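Long-range contacts in GEO10716p1 (Drosophila melanogaster, PDB 7BTG), which belongs to the low molecular weight protein tyrosine phosphatase family and, as an arginine phosphatase, probably removes phosphate from phosphoarginine: residues A73-Y77 and L100-C106; A38-S42 and N89-L93; E18-K22 and W33-S37. The protein carries 1 engineered substitution. All coordinates share one frame; numbering follows the deposited sequence.

Contact 1: A73-Y77 and L100-C106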
# COMPACT_ATOMS: atom_id res chain seq x y z
N ALA A 73 7.90 13.41 -6.39
CA ALA A 73 8.71 13.94 -5.30
C ALA A 73 7.85 14.52 -4.18
O ALA A 73 8.14 14.32 -3.00
CB ALA A 73 9.68 14.99 -5.85
N GLN A 74 6.77 15.25 -4.55
CA GLN A 74 5.89 15.85 -3.55
C GLN A 74 5.37 14.83 -2.57
O GLN A 74 5.19 15.13 -1.38
CB GLN A 74 4.69 16.53 -4.23
CG GLN A 74 4.87 18.01 -4.50
CD GLN A 74 4.75 18.89 -3.26
OE1 GLN A 74 4.51 18.41 -2.14
NE2 GLN A 74 4.92 20.20 -3.45
N ASP A 75 5.14 13.60 -3.04
CA ASP A 75 4.62 12.56 -2.17
C ASP A 75 5.51 12.35 -0.95
O ASP A 75 5.01 12.14 0.16
CB ASP A 75 4.45 11.27 -2.96
CG ASP A 75 3.30 11.34 -3.92
OD1 ASP A 75 2.27 11.91 -3.53
OD2 ASP A 75 3.42 10.82 -5.05
N PHE A 76 6.82 12.43 -1.12
CA PHE A 76 7.73 12.14 -0.02
C PHE A 76 7.66 13.17 1.10
O PHE A 76 8.08 12.87 2.23
CB PHE A 76 9.16 12.05 -0.56
CG PHE A 76 9.42 10.79 -1.32
CD1 PHE A 76 10.02 9.70 -0.70
CD2 PHE A 76 9.05 10.68 -2.65
CE1 PHE A 76 10.25 8.54 -1.40
CE2 PHE A 76 9.29 9.51 -3.36
CZ PHE A 76 9.89 8.44 -2.73
N TYR A 77 7.14 14.36 0.83
CA TYR A 77 6.97 15.39 1.84
C TYR A 77 5.55 15.45 2.40
O TYR A 77 5.35 16.08 3.45
CB TYR A 77 7.32 16.77 1.26
CG TYR A 77 8.75 16.88 0.75
CD1 TYR A 77 9.81 17.02 1.63
CD2 TYR A 77 9.02 16.86 -0.60
CE1 TYR A 77 11.09 17.14 1.17
CE2 TYR A 77 10.31 16.98 -1.07
CZ TYR A 77 11.33 17.12 -0.17
OH TYR A 77 12.61 17.24 -0.62
N LEU A 100 16.22 13.55 -2.94
CA LEU A 100 15.58 14.84 -2.71
C LEU A 100 16.45 15.65 -1.74
O LEU A 100 16.73 15.18 -0.64
CB LEU A 100 14.18 14.64 -2.14
CG LEU A 100 13.31 13.74 -3.03
CD1 LEU A 100 11.93 13.45 -2.40
CD2 LEU A 100 13.20 14.38 -4.41
N THR A 101 16.88 16.85 -2.16
CA THR A 101 17.89 17.58 -1.40
C THR A 101 17.41 17.93 -0.00
O THR A 101 18.05 17.51 0.98
CB THR A 101 18.37 18.81 -2.19
N PRO A 102 16.27 18.64 0.19
CA PRO A 102 15.70 18.66 1.54
C PRO A 102 15.20 17.27 1.88
O PRO A 102 14.17 16.84 1.36
CB PRO A 102 14.57 19.69 1.46
CG PRO A 102 14.19 19.72 0.04
CD PRO A 102 15.40 19.33 -0.78
N SER A 103 15.95 16.53 2.70
CA SER A 103 15.58 15.16 3.03
C SER A 103 14.15 15.11 3.57
O SER A 103 13.78 15.94 4.40
CB SER A 103 16.54 14.59 4.08
OG SER A 103 17.75 14.15 3.47
N PRO A 104 13.33 14.16 3.11
CA PRO A 104 11.98 14.04 3.65
C PRO A 104 12.00 13.38 5.02
O PRO A 104 12.99 12.77 5.43
CB PRO A 104 11.27 13.15 2.62
CG PRO A 104 12.27 12.99 1.46
CD PRO A 104 13.60 13.14 2.08
N THR A 105 10.88 13.52 5.73
CA THR A 105 10.72 12.87 7.02
C THR A 105 9.66 11.78 7.00
O THR A 105 9.31 11.25 8.06
CB THR A 105 10.38 13.89 8.11
OG1 THR A 105 9.41 14.82 7.61
CG2 THR A 105 11.62 14.64 8.52
N CYS A 106 9.12 11.44 5.84
CA CYS A 106 8.23 10.30 5.78
C CYS A 106 8.99 9.05 6.23
O CYS A 106 10.18 8.89 5.94
CB CYS A 106 7.70 10.11 4.37
SG CYS A 106 9.02 9.89 3.17

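Contact 2: A38-S42 and N89-L93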
# COMPACT_ATOMS: atom_id res chain seq x y z
N ALA A 38 0.25 4.83 -4.96
CA ALA A 38 1.01 5.27 -6.11
C ALA A 38 1.93 4.13 -6.53
O ALA A 38 2.04 3.11 -5.84
CB ALA A 38 1.79 6.55 -5.80
N GLY A 39 2.62 4.32 -7.67
CA GLY A 39 3.40 3.26 -8.28
C GLY A 39 4.76 3.74 -8.74
O GLY A 39 5.10 4.91 -8.62
N LEU A 40 5.54 2.80 -9.27
CA LEU A 40 6.93 3.04 -9.64
C LEU A 40 7.21 2.83 -11.13
O LEU A 40 8.37 2.84 -11.54
CB LEU A 40 7.83 2.14 -8.78
CG LEU A 40 7.64 2.31 -7.26
CD1 LEU A 40 8.26 1.19 -6.50
CD2 LEU A 40 8.23 3.64 -6.75
N ARG A 41 6.18 2.63 -11.96
CA ARG A 41 6.33 2.45 -13.40
C ARG A 41 5.14 3.06 -14.11
O ARG A 41 4.05 3.17 -13.54
CB ARG A 41 6.43 0.97 -13.82
CG ARG A 41 7.55 0.15 -13.21
CD ARG A 41 8.92 0.45 -13.82
NE ARG A 41 9.89 -0.47 -13.26
CZ ARG A 41 10.46 -0.31 -12.07
NH1 ARG A 41 10.16 0.75 -11.33
NH2 ARG A 41 11.32 -1.20 -11.60
N SER A 42 5.33 3.45 -15.37
CA SER A 42 4.20 4.00 -16.12
C SER A 42 3.27 2.92 -16.69
O SER A 42 2.25 3.28 -17.27
CB SER A 42 4.69 4.88 -17.27
OG SER A 42 5.48 4.11 -18.15
N ASN A 89 10.54 -2.61 -4.28
CA ASN A 89 9.88 -1.32 -4.07
C ASN A 89 10.64 -0.51 -3.04
O ASN A 89 10.91 0.68 -3.23
CB ASN A 89 8.43 -1.46 -3.58
CG ASN A 89 7.54 -2.36 -4.43
OD1 ASN A 89 6.51 -2.82 -3.92
ND2 ASN A 89 7.89 -2.59 -5.69
N LEU A 90 10.94 -1.14 -1.89
CA LEU A 90 11.58 -0.43 -0.79
C LEU A 90 12.88 0.22 -1.25
O LEU A 90 13.12 1.40 -0.99
CB LEU A 90 11.85 -1.38 0.38
CG LEU A 90 12.34 -0.78 1.69
CD1 LEU A 90 11.32 0.16 2.25
CD2 LEU A 90 12.64 -1.91 2.72
N LEU A 91 13.74 -0.54 -1.93
CA LEU A 91 15.03 -0.02 -2.36
C LEU A 91 14.87 1.13 -3.34
O LEU A 91 15.62 2.12 -3.27
CB LEU A 91 15.89 -1.11 -2.99
CG LEU A 91 16.43 -2.18 -2.04
CD1 LEU A 91 17.63 -2.85 -2.68
CD2 LEU A 91 16.81 -1.56 -0.72
N GLU A 92 13.91 1.03 -4.26
CA GLU A 92 13.72 2.13 -5.20
C GLU A 92 13.20 3.36 -4.47
O GLU A 92 13.58 4.49 -4.81
CB GLU A 92 12.76 1.72 -6.32
CG GLU A 92 13.24 0.52 -7.13
CD GLU A 92 12.38 0.23 -8.35
OE1 GLU A 92 11.49 1.03 -8.69
OE2 GLU A 92 12.63 -0.81 -9.00
N LEU A 93 12.35 3.15 -3.45
CA LEU A 93 11.81 4.30 -2.72
C LEU A 93 12.88 4.91 -1.83
O LEU A 93 12.88 6.12 -1.60
CB LEU A 93 10.61 3.89 -1.88
CG LEU A 93 9.26 3.58 -2.52
CD1 LEU A 93 8.35 2.90 -1.51
CD2 LEU A 93 8.59 4.85 -3.06

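Contact 3: E18-K22 and W33-S37. With PO4 (phosphate ion), chain C.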
# COMPACT_ATOMS: atom_id res chain seq x y z
N GLU A 18 -4.91 0.46 -0.16
CA GLU A 18 -5.56 1.75 0.04
C GLU A 18 -7.01 1.58 0.48
O GLU A 18 -7.45 2.20 1.45
CB GLU A 18 -5.50 2.59 -1.22
CG GLU A 18 -6.23 3.91 -1.06
CD GLU A 18 -6.24 4.70 -2.34
OE1 GLU A 18 -5.52 4.30 -3.26
OE2 GLU A 18 -6.97 5.71 -2.43
N ALA A 19 -7.75 0.73 -0.22
CA ALA A 19 -9.17 0.57 0.08
C ALA A 19 -9.38 -0.13 1.43
O ALA A 19 -10.30 0.22 2.18
CB ALA A 19 -9.83 -0.22 -1.04
N ILE A 20 -8.53 -1.11 1.74
CA ILE A 20 -8.62 -1.85 3.00
C ILE A 20 -8.42 -0.92 4.19
O ILE A 20 -9.20 -0.92 5.15
CB ILE A 20 -7.59 -2.99 3.02
CG1 ILE A 20 -8.15 -4.22 2.31
CG2 ILE A 20 -7.16 -3.31 4.46
CD1 ILE A 20 -7.13 -5.29 2.04
N LEU A 21 -7.35 -0.13 4.16
CA LEU A 21 -7.07 0.77 5.27
C LEU A 21 -8.12 1.86 5.35
O LEU A 21 -8.48 2.31 6.45
CB LEU A 21 -5.68 1.39 5.12
CG LEU A 21 -5.34 2.31 6.28
CD1 LEU A 21 -5.43 1.49 7.56
CD2 LEU A 21 -3.98 2.98 6.13
N LYS A 22 -8.61 2.32 4.19
CA LYS A 22 -9.72 3.28 4.19
C LYS A 22 -10.93 2.72 4.94
O LYS A 22 -11.57 3.45 5.71
CB LYS A 22 -10.09 3.65 2.75
CG LYS A 22 -9.47 4.94 2.28
CD LYS A 22 -9.62 5.14 0.78
CE LYS A 22 -9.03 6.50 0.37
NZ LYS A 22 -9.36 6.83 -1.04
N TRP A 33 -7.42 11.02 9.03
CA TRP A 33 -6.63 10.09 8.25
C TRP A 33 -6.82 10.34 6.76
O TRP A 33 -7.92 10.62 6.30
CB TRP A 33 -7.01 8.65 8.57
CG TRP A 33 -6.36 8.13 9.82
CD1 TRP A 33 -6.59 8.56 11.10
CD2 TRP A 33 -5.38 7.10 9.92
NE1 TRP A 33 -5.81 7.85 11.98
CE2 TRP A 33 -5.06 6.95 11.28
CE3 TRP A 33 -4.74 6.29 8.98
CZ2 TRP A 33 -4.13 6.02 11.73
CZ3 TRP A 33 -3.82 5.36 9.43
CH2 TRP A 33 -3.52 5.23 10.78
N TYR A 34 -5.72 10.23 6.03
CA TYR A 34 -5.73 10.28 4.58
C TYR A 34 -4.89 9.13 4.03
O TYR A 34 -3.74 8.93 4.45
CB TYR A 34 -5.20 11.62 4.08
CG TYR A 34 -5.16 11.71 2.58
CD1 TYR A 34 -6.33 11.60 1.85
CD2 TYR A 34 -3.97 11.89 1.90
CE1 TYR A 34 -6.31 11.67 0.47
CE2 TYR A 34 -3.94 11.97 0.53
CZ TYR A 34 -5.11 11.86 -0.18
OH TYR A 34 -5.10 11.93 -1.55
N VAL A 35 -5.47 8.37 3.12
CA VAL A 35 -4.86 7.17 2.57
C VAL A 35 -4.87 7.29 1.05
O VAL A 35 -5.86 7.75 0.47
CB VAL A 35 -5.60 5.89 3.03
CG1 VAL A 35 -4.86 4.64 2.59
CG2 VAL A 35 -5.78 5.90 4.54
N ASP A 36 -3.77 6.91 0.41
CA ASP A 36 -3.63 7.03 -1.03
C ASP A 36 -2.70 5.93 -1.52
O ASP A 36 -2.15 5.16 -0.73
CB ASP A 36 -3.12 8.43 -1.41
CG ASP A 36 -3.22 8.72 -2.91
OD1 ASP A 36 -2.50 9.61 -3.40
OD2 ASP A 36 -4.02 8.03 -3.59
N SER A 37 -2.50 5.85 -2.84
CA SER A 37 -1.54 4.88 -3.34
C SER A 37 -0.93 5.38 -4.65
O SER A 37 -1.48 6.25 -5.32
CB SER A 37 -2.16 3.49 -3.49
OG SER A 37 -3.17 3.44 -4.49
P PO4 C . -8.26 7.94 -4.79
O1 PO4 C . -8.93 8.67 -3.64
O2 PO4 C . -8.74 6.50 -4.87
O3 PO4 C . -8.65 8.63 -6.07
O4 PO4 C . -6.75 8.07 -4.64

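Contact 1: A73-Y77 and L100-C106
Tyr-77 reaches from helix 73-78 to Pro-102 in the loop 100-106, which leads from helix 87-99 to edge strand 107-110 of the parallel alpha/beta fold of low molecular weight protein tyrosine phosphatases. Its hydroxyl donates a hydrogen bond, OH of Tyr-77 to the carbonyl O of Pro-102 at 2.6 Å. The donor lies in the carbonyl plane on a lone pair, with a C=O...OH angle of 142°, and the acceptor sits at the edge of the phenol ring. Although CB of Tyr-77 starts off away from the loop, CG lies anti to the carbonyl carbon (chi1 -59°) and the ring comes back to its partner. Leu-100 sends its two methyls to different places: CD1 lies 3.6 Å from CB of Phe-76, the two side chains crossing at about a right angle, while CD2 meets CB of Ala-73 at 3.9 Å. Pro-104 adds its CG at 3.8 Å from CB of Phe-76. Beyond this shell, the Phe-76 side chain packs on Leu-93, Met-96 and Ala-97 of helix 87-99 and on Ile-82 of strand 81-84, and Asp-75 forms a salt bridge with Arg-69. The sulfur of Cys-106 approaches the Phe-76 ring obliquely, SG lying 4.0 Å from CD1.

Contact 2: A38-S42 and N89-L93
Leu-40 and Asn-89 make the nearest backbone approach, CA to CA 7.7 Å, where the chain running on from strand 34-39 passes the early turns of helix 87-99. In a salt bridge the guanidinium of Arg-41 meets the carboxylate of Glu-92 end-on: NH1 to OE1 is 3.0 Å and NH2 to OE2 2.9 Å. Both bonds are almost straight and use syn lone pairs, and the two planes are only 10° apart, so the carboxylate meets the guanidinium edge nearly in its plane. A bend in the Arg-41 chain (chi2 -75°) lets NH1 of Arg-41 also hydrogen-bond the carbonyl O of Leu-40 at 2.8 Å, the donor standing above the carbonyl plane. A methionine here would lack these nitrogens, and Glu-92 would probably be left without its cationic mate and set free to turn. Beside the ion pair, Leu-40 points toward the helix, with CD1 at 3.9 Å from CA of Asn-89 and CD2 at 3.9 Å from CD2 of Leu-93. OD1 of Asn-89 accepts a hydrogen bond from the backbone N of Met-85, just before the helix. Leu-40 and Leu-93 both pack on Val-6 of strand 2-7, and Leu-93 continues to strands 81-84 and 107-110.

Contact 3: E18-K22 and W33-S37
Glu-18 and Asp-36 bring the two backbones closest, CA to CA 5.7 Å, where helix segment 18-22 lies along strand segment 34-37 in nearly opposite direction; the axes are 7.9 Å apart and 169° from parallel. Val-35 fills the middle. CG2 of Val-35 meets CD2 of Leu-21 at 3.8 Å, and its CG1 lies 3.7 Å from the carbonyl O of Glu-18, while the side chains of Glu-18 and Lys-22 slide past it in the opposite direction. CD2 of Leu-21 also approaches the Trp-33 indole obliquely. Strand 2-7, helix 13-27 and strand 34-39 form a beta-alpha-beta unit, and this contact seats the crossover helix on its second strand. At one end, Ser-37 OG donates to OE1 of Glu-18 at 2.8 Å, meeting the oxygen nearly head-on to its C-O bond. The serine hydroxyl also bonds Asn-10, in the loop between strand 2-7 and helix 13-27 that forms the phosphate-binding P-loop in this family. Glu-18 is extended with CG anti to its backbone N (chi1 177°), which carries the carboxylate across to the strand. NZ of Lys-22 forms a salt bridge and hydrogen bond with OE2 of Glu-18 at 3.0 Å, using the anti lone pair of that oxygen. A phosphate ion, probably from the crystallisation liquor, lies beside these groups, hydrogen-bonded by His-66 and weakly by Lys-22 (NZ to phosphate O1 3.2 Å). OD2 of Asp-36 is 3.9 Å from OE2 of Glu-18, a like-charge approach probably eased by Lys-22 and by Arg-69, which forms a salt bridge with OD1 of Asp-36.

Contact 3 comes first along the chain and closes before the other two open; contacts 1 and 2 then cross, their segments alternating. Strand 34-39 serves both contact 3 and contact 2, whose centres are about 17 Å apart on opposite sides of the chain's centre: helix 13-27 packs against one face of the parallel sheet and helix 87-99 against the other. Contact 1 lies farther out, its centre about 15 Å from that of contact 2 and about 20 Å from that of contact 3. It touches contact 2 where CE1 of Phe-76 lies 3.6 Å from the O of Leu-93. Helix 87-99 carries residues of contact 2 and leads into the surface loop 100-106 of contact 1, within one compact phosphatase domain.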